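Local structure of GCN5-related N-acetyltransferase (Arthrobacter sp., 2R1I) at residues V84-P89 with V97-E102; P25-P30 with A66-V71; A31-V36 with R60-L65; V91-P96 with G130-E135. The protein probably transfers an acetyl group from acetyl-coenzyme A to an acceptor not yet identified, as a member of the GCN5-related N-acetyltransferase family. All blocks are in the same frame, centred on the assembly; numbering follows the deposited sequence. Where two conformers were deposited one is given.

The four contacts follow one mixed sheet and its surroundings. Interaction 1 is the buried hairpin, its centre about 8 Å from that of the chain. Interaction 2 touches it along the neighbouring strand, L85 O lying 2.8 Å from V71 N, and interaction 4 joins its other side, with L100 N 2.8 Å from E135 O. Interaction 3 is nested inside the loop that interaction 2 closes; they meet in a 2.9 Å salt bridge, R26 NH1 to D32 OD2. The centres of interactions 3 and 4 lie farthest apart, about 25 Å. All four approach the second subunit. Interactions 1 and 4 meet where strand 97-104 runs beside 133-139; acetyl-coenzyme A enters between this pair in relatives.

Interaction 1. Residues V84-P89 with V97-E102; sequences VLSFRP and VAILDE
V84 faces a classic beta bulge in the antiparallel pairing of strands 81-88 and 97-104, D101 and E102 both lying opposite it. Its N-H makes an almost straight bond to E102 O (V84 N to E102 O 2.9 Å, 170° at the hydrogen). V84 O takes E102 N on a lone pair in the carbonyl plane and D101 N only weakly. V84 CG1, anti to the backbone N, lies 3.8 Å from D101 CB, the two side chains crossing at about a right angle. L85 turns to the face occupied by F87, A98 and L100, which packs on helix 109-128, and L85 CD2 meets L100 CD1 obliquely at 4.0 Å. S86 exchanges two backbone bonds with I99. S86 OG, in the crowded position between N and the carbonyl carbon (chi1 62°), donates to the syn lone pair of D101 OD1 at 2.8 Å. F87 lays one ring face over A98 CB, with F87 CE2 4.0 Å from it, and R129 adds a cation-pi contact. R88 pairs likewise with V97, whose CG1 lies over one guanidinium face, while R88 NH1 comes within 3.4 Å of I99 CG1. A water in the guanidinium plane accepts from R88 NH1 at 3.0 Å and donates to V97 O. In GNAT enzymes a bulge in this fourth strand lies beside the acetyl-coenzyme A thioester, and this one is consistent with that position. The S86 hydroxyl grips D101 OD1, which would tend to stabilise the ionised carboxylate, while R88 is held by E135 and the water.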
# COMPACT_ATOMS: atom_id res chain seq x y z
N VAL A 84 0.84 -1.36 -13.29
CA VAL A 84 1.13 -0.15 -12.51
C VAL A 84 1.64 -0.62 -11.15
O VAL A 84 0.92 -1.35 -10.44
CB VAL A 84 -0.09 0.79 -12.33
CG1 VAL A 84 0.31 2.04 -11.57
CG2 VAL A 84 -0.63 1.17 -13.70
N LEU A 85 2.86 -0.19 -10.86
CA LEU A 85 3.57 -0.50 -9.59
C LEU A 85 3.78 0.75 -8.81
O LEU A 85 4.24 1.74 -9.35
CB LEU A 85 4.93 -1.10 -9.84
CG LEU A 85 4.93 -2.51 -10.44
CD1 LEU A 85 6.27 -2.84 -11.11
CD2 LEU A 85 4.61 -3.53 -9.35
N SER A 86 3.54 0.72 -7.49
CA SER A 86 3.92 1.82 -6.62
C SER A 86 4.92 1.32 -5.59
O SER A 86 4.86 0.17 -5.18
CB SER A 86 2.70 2.40 -5.92
OG SER A 86 2.04 1.50 -5.07
N PHE A 87 5.80 2.23 -5.21
CA PHE A 87 6.88 1.97 -4.25
C PHE A 87 6.78 2.91 -3.08
O PHE A 87 6.44 4.09 -3.25
CB PHE A 87 8.21 2.19 -4.96
CG PHE A 87 8.50 1.18 -6.02
CD1 PHE A 87 7.99 1.32 -7.30
CD2 PHE A 87 9.23 0.06 -5.70
CE1 PHE A 87 8.24 0.32 -8.25
CE2 PHE A 87 9.49 -0.92 -6.61
CZ PHE A 87 8.99 -0.79 -7.91
N ARG A 88 7.14 2.42 -1.90
CA ARG A 88 7.13 3.25 -0.70
C ARG A 88 8.15 2.68 0.29
O ARG A 88 8.46 1.48 0.27
CB ARG A 88 5.74 3.27 -0.09
CG ARG A 88 5.32 1.98 0.59
CD ARG A 88 3.85 1.89 0.97
NE ARG A 88 3.59 0.74 1.81
CZ ARG A 88 3.23 -0.49 1.40
NH1 ARG A 88 3.11 -0.79 0.11
NH2 ARG A 88 2.99 -1.42 2.30
N PRO A 89 8.62 3.52 1.21
CA PRO A 89 9.50 2.94 2.24
C PRO A 89 8.65 2.22 3.33
O PRO A 89 7.44 2.45 3.43
CB PRO A 89 10.17 4.16 2.86
CG PRO A 89 9.74 5.35 2.11
CD PRO A 89 8.50 4.99 1.37
N VAL A 97 8.75 -1.30 -0.29
CA VAL A 97 7.67 -2.24 -0.44
C VAL A 97 6.90 -1.77 -1.69
O VAL A 97 6.66 -0.57 -1.87
CB VAL A 97 6.73 -2.33 0.76
CG1 VAL A 97 5.55 -3.29 0.49
CG2 VAL A 97 7.55 -2.81 2.00
N ALA A 98 6.56 -2.75 -2.56
CA ALA A 98 5.85 -2.44 -3.78
C ALA A 98 4.42 -2.95 -3.72
O ALA A 98 4.14 -3.99 -3.11
CB ALA A 98 6.57 -3.04 -4.97
N ILE A 99 3.51 -2.24 -4.42
CA ILE A 99 2.15 -2.71 -4.68
C ILE A 99 1.96 -2.82 -6.18
O ILE A 99 2.33 -1.90 -6.94
CB ILE A 99 1.04 -1.81 -4.04
CG1 ILE A 99 1.21 -1.66 -2.51
CG2 ILE A 99 -0.38 -2.28 -4.35
CD1 ILE A 99 0.42 -0.44 -1.94
N LEU A 100 1.36 -3.94 -6.58
CA LEU A 100 0.78 -4.06 -7.92
C LEU A 100 -0.58 -3.34 -7.94
O LEU A 100 -1.62 -3.92 -7.66
CB LEU A 100 0.65 -5.52 -8.31
CG LEU A 100 0.21 -5.78 -9.77
CD1 LEU A 100 1.29 -5.25 -10.74
CD2 LEU A 100 -0.04 -7.29 -10.03
N ASP A 101 -0.53 -2.02 -8.20
CA ASP A 101 -1.70 -1.14 -8.17
C ASP A 101 -2.73 -1.59 -9.21
O ASP A 101 -3.93 -1.55 -8.97
CB ASP A 101 -1.29 0.32 -8.53
CG ASP A 101 -0.47 1.04 -7.48
OD1 ASP A 101 -0.13 0.48 -6.42
OD2 ASP A 101 -0.12 2.22 -7.75
N GLU A 102 -2.26 -1.96 -10.39
CA GLU A 102 -3.13 -2.41 -11.46
C GLU A 102 -2.40 -3.41 -12.33
O GLU A 102 -1.20 -3.30 -12.59
CB GLU A 102 -3.64 -1.25 -12.37
CG GLU A 102 -4.25 -0.03 -11.70
CD GLU A 102 -5.58 -0.25 -11.03
OE1 GLU A 102 -6.23 -1.31 -11.20
OE2 GLU A 102 -5.98 0.65 -10.25
O HOH W 1 3.84 0.75 -2.36

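Interaction 2. Residues P25-P30 with A66-V71; sequences PRRATP and AGEDVV
R27 carries the close-packed half of this contact, its chain stretched out from a CG anti to the backbone N (chi1 -178°). Along the way it crosses V71 at about a right angle, R27 NE lying 3.7 Å from V71 CG1, and V71 CG2 then covers one face of the guanidinium, offset toward its rim. The edge of the same group is polar. E68, bent at chi2 (-60°), brings its carboxylate there with the two planes 72° apart. R27 NH1 donates to the syn lone pair of E68 OE1 at 3.1 Å, nearly in the guanidinium plane. R27 NH2 adds two weaker bonds, one to each carboxylate oxygen, the longer being 3.3 Å to E68 OE2. R27 NH2 also gives a proton to a water 3.1 Å away, and the same water lies 2.7 Å from V70 O, to which it can donate. G67 O sits near NH2 as well, but the angle is too poor for a bond. V71 on one face and E68 and water at the edge restrain the guanidinium's rotation, and the carboxylate probably stays ionised beside it. The other half is looser: exposed P30 and A66 touch through carbon alone, with P30 CG 3.8 Å from A66 CA, at the protein surface. Between these two patches the backbones stay apart, although strands 26-27 and 70-75 are antiparallel neighbours, bonded through R26 with L74 and A28 with V72. Two helices intervene in the chain between these strands, so the contact closes the beta-alpha-alpha-beta opening of the GNAT fold.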
# COMPACT_ATOMS: atom_id res chain seq x y z
N PRO A 25 8.02 -7.10 -21.44
CA PRO A 25 7.45 -5.76 -21.22
C PRO A 25 8.50 -4.68 -21.13
O PRO A 25 9.64 -4.94 -20.79
CB PRO A 25 6.72 -5.89 -19.89
CG PRO A 25 6.35 -7.40 -19.85
CD PRO A 25 7.53 -8.08 -20.46
N ARG A 26 8.13 -3.47 -21.49
CA ARG A 26 9.04 -2.34 -21.42
C ARG A 26 8.47 -1.31 -20.43
O ARG A 26 7.27 -1.20 -20.25
CB ARG A 26 9.25 -1.71 -22.79
CG ARG A 26 8.08 -1.00 -23.33
CD ARG A 26 8.44 -0.39 -24.68
NE ARG A 26 7.33 0.39 -25.21
CZ ARG A 26 7.09 1.68 -24.91
NH1 ARG A 26 7.86 2.36 -24.05
NH2 ARG A 26 6.05 2.28 -25.47
N ARG A 27 9.36 -0.57 -19.82
CA ARG A 27 8.96 0.51 -18.93
C ARG A 27 8.49 1.70 -19.74
O ARG A 27 9.22 2.17 -20.64
CB ARG A 27 10.13 0.89 -18.03
CG ARG A 27 9.74 1.99 -17.04
CD ARG A 27 10.71 2.14 -15.97
NE ARG A 27 10.36 3.28 -15.16
CZ ARG A 27 11.12 3.80 -14.22
NH1 ARG A 27 12.29 3.27 -13.95
NH2 ARG A 27 10.70 4.84 -13.55
N ALA A 28 7.30 2.20 -19.41
CA ALA A 28 6.75 3.44 -19.95
C ALA A 28 7.61 4.65 -19.52
O ALA A 28 7.96 4.78 -18.35
CB ALA A 28 5.32 3.67 -19.45
N THR A 29 7.94 5.48 -20.48
CA THR A 29 8.71 6.73 -20.29
C THR A 29 7.72 7.90 -20.28
O THR A 29 6.54 7.74 -20.64
CB THR A 29 9.68 6.95 -21.45
OG1 THR A 29 8.94 7.29 -22.63
CG2 THR A 29 10.54 5.75 -21.67
N PRO A 30 8.21 9.11 -19.91
CA PRO A 30 7.32 10.25 -20.01
C PRO A 30 6.67 10.43 -21.40
O PRO A 30 5.54 10.92 -21.49
CB PRO A 30 8.23 11.42 -19.62
CG PRO A 30 9.18 10.83 -18.64
CD PRO A 30 9.51 9.48 -19.30
N ALA A 66 7.98 10.45 -15.00
CA ALA A 66 9.25 11.14 -14.84
C ALA A 66 9.99 10.74 -13.57
O ALA A 66 11.19 10.98 -13.45
CB ALA A 66 9.04 12.66 -14.80
N GLY A 67 9.28 10.15 -12.61
CA GLY A 67 9.86 9.66 -11.35
C GLY A 67 9.93 8.14 -11.24
O GLY A 67 9.77 7.41 -12.23
N GLU A 68 10.16 7.70 -10.01
CA GLU A 68 10.44 6.30 -9.65
C GLU A 68 9.42 5.78 -8.63
O GLU A 68 9.48 4.62 -8.26
CB GLU A 68 11.86 6.15 -9.05
CG GLU A 68 12.96 6.70 -9.93
CD GLU A 68 13.00 5.97 -11.28
OE1 GLU A 68 12.86 4.74 -11.25
OE2 GLU A 68 13.14 6.63 -12.35
N ASP A 69 8.44 6.62 -8.23
CA ASP A 69 7.46 6.19 -7.20
C ASP A 69 6.35 5.31 -7.76
O ASP A 69 5.81 4.43 -7.07
CB ASP A 69 6.88 7.41 -6.50
CG ASP A 69 7.94 8.34 -5.97
OD1 ASP A 69 8.85 7.84 -5.29
OD2 ASP A 69 7.83 9.56 -6.26
N VAL A 70 5.83 5.66 -8.93
CA VAL A 70 4.87 4.84 -9.67
C VAL A 70 5.53 4.54 -11.00
O VAL A 70 6.02 5.44 -11.69
CB VAL A 70 3.57 5.57 -9.94
CG1 VAL A 70 2.65 4.79 -10.90
CG2 VAL A 70 2.86 5.81 -8.59
N VAL A 71 5.60 3.25 -11.30
CA VAL A 71 6.26 2.76 -12.51
C VAL A 71 5.20 2.00 -13.31
O VAL A 71 4.36 1.28 -12.75
CB VAL A 71 7.45 1.82 -12.14
CG1 VAL A 71 7.95 1.06 -13.44
CG2 VAL A 71 8.58 2.59 -11.37
O HOH W 2 7.79 5.93 -13.66

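Interaction 3. Residues A31-V36 with R60-L65; sequences ADAATV and RLSHLL
The two helices inserted between the first and second strands of the GNAT fold meet here, the first turn of helix 33-47 set against the C-terminal end of helix 54-64 and L65. A33 is the centre of the first shell: A33 CA is the one nearest to L61 CA, 5.3 Å away, and its methyl points at the other helix. A33 CB touches L61 CB at 3.9 Å and also faces S62 OG. With only a methyl at this point, the backbones come close. One turn further on, V36 crosses L61 at about a right angle, and V36 CG1, anti to the backbone N (chi1 175°), comes 3.7 Å from L61 CD1. L65 CD1 also reaches A33, 3.8 Å from A33 CA. No hydrogen bond spans the two segments. The second shell holds each helix end in place. V36 and L65 both rest on A28 and V72, which join the pair to the sheet, while D32 OD2 accepts T29 N and makes a salt bridge with R26. Outward, R60 NE bonds V91 O of the second subunit, and L61 also packs on that V91. In the conformer given, S62 OG bonds back to A58 O of its own helix while lying 3.4 Å from A33 CB.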
# COMPACT_ATOMS: atom_id res chain seq x y z
N ALA A 31 7.34 10.02 -22.46
CA ALA A 31 6.78 10.17 -23.83
C ALA A 31 5.56 9.28 -24.04
O ALA A 31 4.79 9.46 -24.98
CB ALA A 31 7.86 9.86 -24.89
N ASP A 32 5.40 8.31 -23.16
CA ASP A 32 4.26 7.41 -23.20
C ASP A 32 3.06 7.89 -22.40
O ASP A 32 2.08 7.14 -22.29
CB ASP A 32 4.65 6.01 -22.71
CG ASP A 32 5.68 5.33 -23.59
OD1 ASP A 32 5.42 5.23 -24.83
OD2 ASP A 32 6.71 4.86 -23.03
N ALA A 33 3.10 9.09 -21.83
CA ALA A 33 1.99 9.55 -20.97
C ALA A 33 0.61 9.47 -21.65
O ALA A 33 -0.38 8.98 -21.03
CB ALA A 33 2.24 10.93 -20.33
N ALA A 34 0.51 9.92 -22.90
CA ALA A 34 -0.77 9.91 -23.57
C ALA A 34 -1.26 8.49 -23.86
O ALA A 34 -2.47 8.20 -23.71
CB ALA A 34 -0.75 10.80 -24.86
N THR A 35 -0.34 7.61 -24.26
CA THR A 35 -0.66 6.22 -24.54
C THR A 35 -1.23 5.56 -23.31
O THR A 35 -2.32 4.94 -23.33
CB THR A 35 0.61 5.48 -25.04
OG1 THR A 35 0.93 5.97 -26.34
CG2 THR A 35 0.44 3.94 -25.13
N VAL A 36 -0.53 5.74 -22.22
CA VAL A 36 -0.90 5.13 -20.92
C VAL A 36 -2.24 5.69 -20.45
O VAL A 36 -3.11 4.95 -19.99
CB VAL A 36 0.19 5.29 -19.85
CG1 VAL A 36 -0.31 4.76 -18.51
CG2 VAL A 36 1.46 4.50 -20.27
N ARG A 60 -1.17 13.90 -15.12
CA ARG A 60 -0.65 13.22 -13.95
C ARG A 60 0.49 12.28 -14.33
O ARG A 60 1.52 12.22 -13.67
CB ARG A 60 -1.73 12.44 -13.23
CG ARG A 60 -1.29 11.85 -11.94
CD ARG A 60 -2.33 12.04 -10.88
NE ARG A 60 -3.57 11.41 -11.25
CZ ARG A 60 -4.79 11.98 -11.27
NH1 ARG A 60 -5.05 13.24 -10.93
NH2 ARG A 60 -5.81 11.22 -11.63
N LEU A 61 0.30 11.54 -15.41
CA LEU A 61 1.31 10.59 -15.83
C LEU A 61 2.61 11.24 -16.33
O LEU A 61 3.66 10.65 -16.18
CB LEU A 61 0.74 9.68 -16.91
CG LEU A 61 -0.19 8.60 -16.36
CD1 LEU A 61 -1.06 8.20 -17.50
CD2 LEU A 61 0.55 7.41 -15.71
N SER A 62 2.53 12.44 -16.89
CA SER A 62 3.73 13.17 -17.31
C SER A 62 4.56 13.52 -16.10
O SER A 62 5.77 13.76 -16.21
CB SER A 62 3.35 14.43 -18.08
OG SER A 62 2.90 14.08 -19.36
N HIS A 63 3.90 13.57 -14.94
CA HIS A 63 4.60 13.68 -13.68
C HIS A 63 5.15 12.34 -13.20
O HIS A 63 6.34 12.17 -13.04
CB HIS A 63 3.71 14.29 -12.59
CG HIS A 63 4.50 14.77 -11.42
ND1 HIS A 63 4.43 14.21 -10.16
CD2 HIS A 63 5.44 15.74 -11.36
CE1 HIS A 63 5.27 14.85 -9.36
NE2 HIS A 63 5.92 15.75 -10.07
N LEU A 64 4.26 11.39 -12.97
CA LEU A 64 4.62 10.10 -12.39
C LEU A 64 5.68 9.35 -13.19
O LEU A 64 6.60 8.75 -12.59
CB LEU A 64 3.35 9.27 -12.20
CG LEU A 64 2.36 9.82 -11.22
CD1 LEU A 64 1.09 8.95 -11.17
CD2 LEU A 64 2.98 9.98 -9.84
N LEU A 65 5.52 9.32 -14.51
CA LEU A 65 6.43 8.57 -15.37
C LEU A 65 7.86 9.18 -15.40
O LEU A 65 8.81 8.51 -15.80
CB LEU A 65 5.84 8.48 -16.79
CG LEU A 65 4.54 7.69 -16.94
CD1 LEU A 65 4.04 7.65 -18.38
CD2 LEU A 65 4.73 6.26 -16.39

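Interaction 4. Residues V91-P96 with G130-E135; sequences VWYPGP and GGALLE. With EDO (1,2-ethanediol), chain E.
The Y93 ring is met obliquely by L133 CD2 and A132 CB, while the neighbouring W92 ring has V91 CG2 over one face, 3.5 Å above its plane. Y93 and L133 cross at about a right angle, and the ring's tip makes the touch, with Y93 OH 3.6 Å from L133 CD2. L133 starts strand 133-139, where L133-E135 pair antiparallel with a strand of the second subunit, so the sheet runs on across the interface. Beyond the ring the two segments meet mainly through backbone and the P96 ring. G95 CA points its hydrogen almost straight at G130 O, 3.5 Å away at an angle of 170°, and P96 CD packs 4.0 Å from G130 C. G130, with positive phi (82°), ends helix 109-128 in a Schellman motif, and a 1,2-ethanediol, probably from the crystallisation liquor, lies against it. One water accepts from G95 N at 3.0 Å and donates to G130 O; another donates to P96 O at 2.8 Å and accepts from A132 N. With no direct hydrogen bond across it, the join between hairpin loop and helix end relies on bridging waters, one CA-H...O contact and van der Waals packing.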
# COMPACT_ATOMS: atom_id res chain seq x y z
N VAL A 91 9.17 0.78 7.72
CA VAL A 91 10.10 0.73 8.84
C VAL A 91 10.82 -0.61 9.01
O VAL A 91 11.84 -0.66 9.65
CB VAL A 91 9.43 1.12 10.19
CG1 VAL A 91 8.79 2.47 10.09
CG2 VAL A 91 8.38 0.11 10.65
N TRP A 92 10.28 -1.69 8.42
CA TRP A 92 10.81 -3.04 8.68
C TRP A 92 11.79 -3.55 7.62
O TRP A 92 12.34 -4.65 7.78
CB TRP A 92 9.66 -4.05 8.83
CG TRP A 92 8.66 -3.67 9.89
CD1 TRP A 92 7.38 -3.36 9.67
CD2 TRP A 92 8.85 -3.62 11.32
NE1 TRP A 92 6.76 -3.08 10.84
CE2 TRP A 92 7.61 -3.23 11.87
CE3 TRP A 92 9.92 -3.88 12.19
CZ2 TRP A 92 7.42 -3.07 13.26
CZ3 TRP A 92 9.73 -3.71 13.56
CH2 TRP A 92 8.49 -3.30 14.07
N TYR A 93 11.98 -2.81 6.52
CA TYR A 93 12.77 -3.30 5.39
C TYR A 93 13.76 -2.20 5.00
O TYR A 93 13.45 -1.00 5.12
CB TYR A 93 11.89 -3.55 4.17
CG TYR A 93 10.90 -4.69 4.29
CD1 TYR A 93 9.60 -4.48 4.77
CD2 TYR A 93 11.27 -5.98 3.86
CE1 TYR A 93 8.72 -5.52 4.90
CE2 TYR A 93 10.38 -7.03 3.95
CZ TYR A 93 9.11 -6.81 4.49
OH TYR A 93 8.25 -7.89 4.57
N PRO A 94 14.96 -2.59 4.53
CA PRO A 94 15.87 -1.62 3.98
C PRO A 94 15.49 -1.09 2.65
O PRO A 94 15.83 0.04 2.35
CB PRO A 94 17.19 -2.39 3.87
CG PRO A 94 16.79 -3.82 3.76
CD PRO A 94 15.52 -3.94 4.59
N GLY A 95 14.81 -1.89 1.86
CA GLY A 95 14.32 -1.44 0.57
C GLY A 95 12.84 -1.11 0.55
O GLY A 95 12.17 -1.24 1.57
N PRO A 96 12.34 -0.68 -0.59
CA PRO A 96 10.93 -0.30 -0.70
C PRO A 96 10.02 -1.55 -0.62
O PRO A 96 10.45 -2.69 -0.86
CB PRO A 96 10.82 0.31 -2.10
CG PRO A 96 11.86 -0.40 -2.85
CD PRO A 96 13.02 -0.58 -1.89
N GLY A 130 15.71 -3.26 -4.92
CA GLY A 130 16.05 -3.71 -3.59
C GLY A 130 14.83 -4.05 -2.76
O GLY A 130 14.93 -4.15 -1.56
N GLY A 131 13.68 -4.25 -3.42
CA GLY A 131 12.46 -4.70 -2.74
C GLY A 131 12.35 -6.21 -2.59
O GLY A 131 12.83 -7.01 -3.43
N ALA A 132 11.78 -6.60 -1.46
CA ALA A 132 11.60 -7.99 -1.08
C ALA A 132 10.14 -8.36 -0.87
O ALA A 132 9.85 -9.44 -0.43
CB ALA A 132 12.43 -8.30 0.19
N LEU A 133 9.22 -7.44 -1.19
CA LEU A 133 7.81 -7.69 -1.00
C LEU A 133 6.99 -6.96 -2.04
O LEU A 133 7.18 -5.73 -2.27
CB LEU A 133 7.37 -7.24 0.38
CG LEU A 133 5.97 -7.58 0.88
CD1 LEU A 133 5.86 -9.07 0.98
CD2 LEU A 133 5.72 -6.91 2.23
N LEU A 134 6.12 -7.75 -2.68
CA LEU A 134 5.09 -7.22 -3.61
C LEU A 134 3.69 -7.55 -3.10
O LEU A 134 3.39 -8.75 -2.82
CB LEU A 134 5.32 -7.79 -5.00
CG LEU A 134 4.39 -7.30 -6.13
CD1 LEU A 134 4.44 -5.78 -6.24
CD2 LEU A 134 4.79 -8.03 -7.46
N GLU A 135 2.85 -6.53 -2.97
CA GLU A 135 1.52 -6.66 -2.41
C GLU A 135 0.46 -6.39 -3.46
O GLU A 135 0.73 -5.70 -4.46
CB GLU A 135 1.31 -5.68 -1.25
CG GLU A 135 2.34 -5.76 -0.15
CD GLU A 135 2.20 -4.68 0.91
OE1 GLU A 135 1.93 -3.49 0.57
OE2 GLU A 135 2.45 -5.02 2.07
C1 EDO E . 17.94 -1.68 -0.22
O1 EDO E . 17.74 -3.10 0.02
C2 EDO E . 17.33 -1.32 -1.57
O2 EDO E . 17.18 0.08 -1.82
O HOH W 3 13.98 -4.75 1.51
O HOH W 4 11.33 -4.80 0.74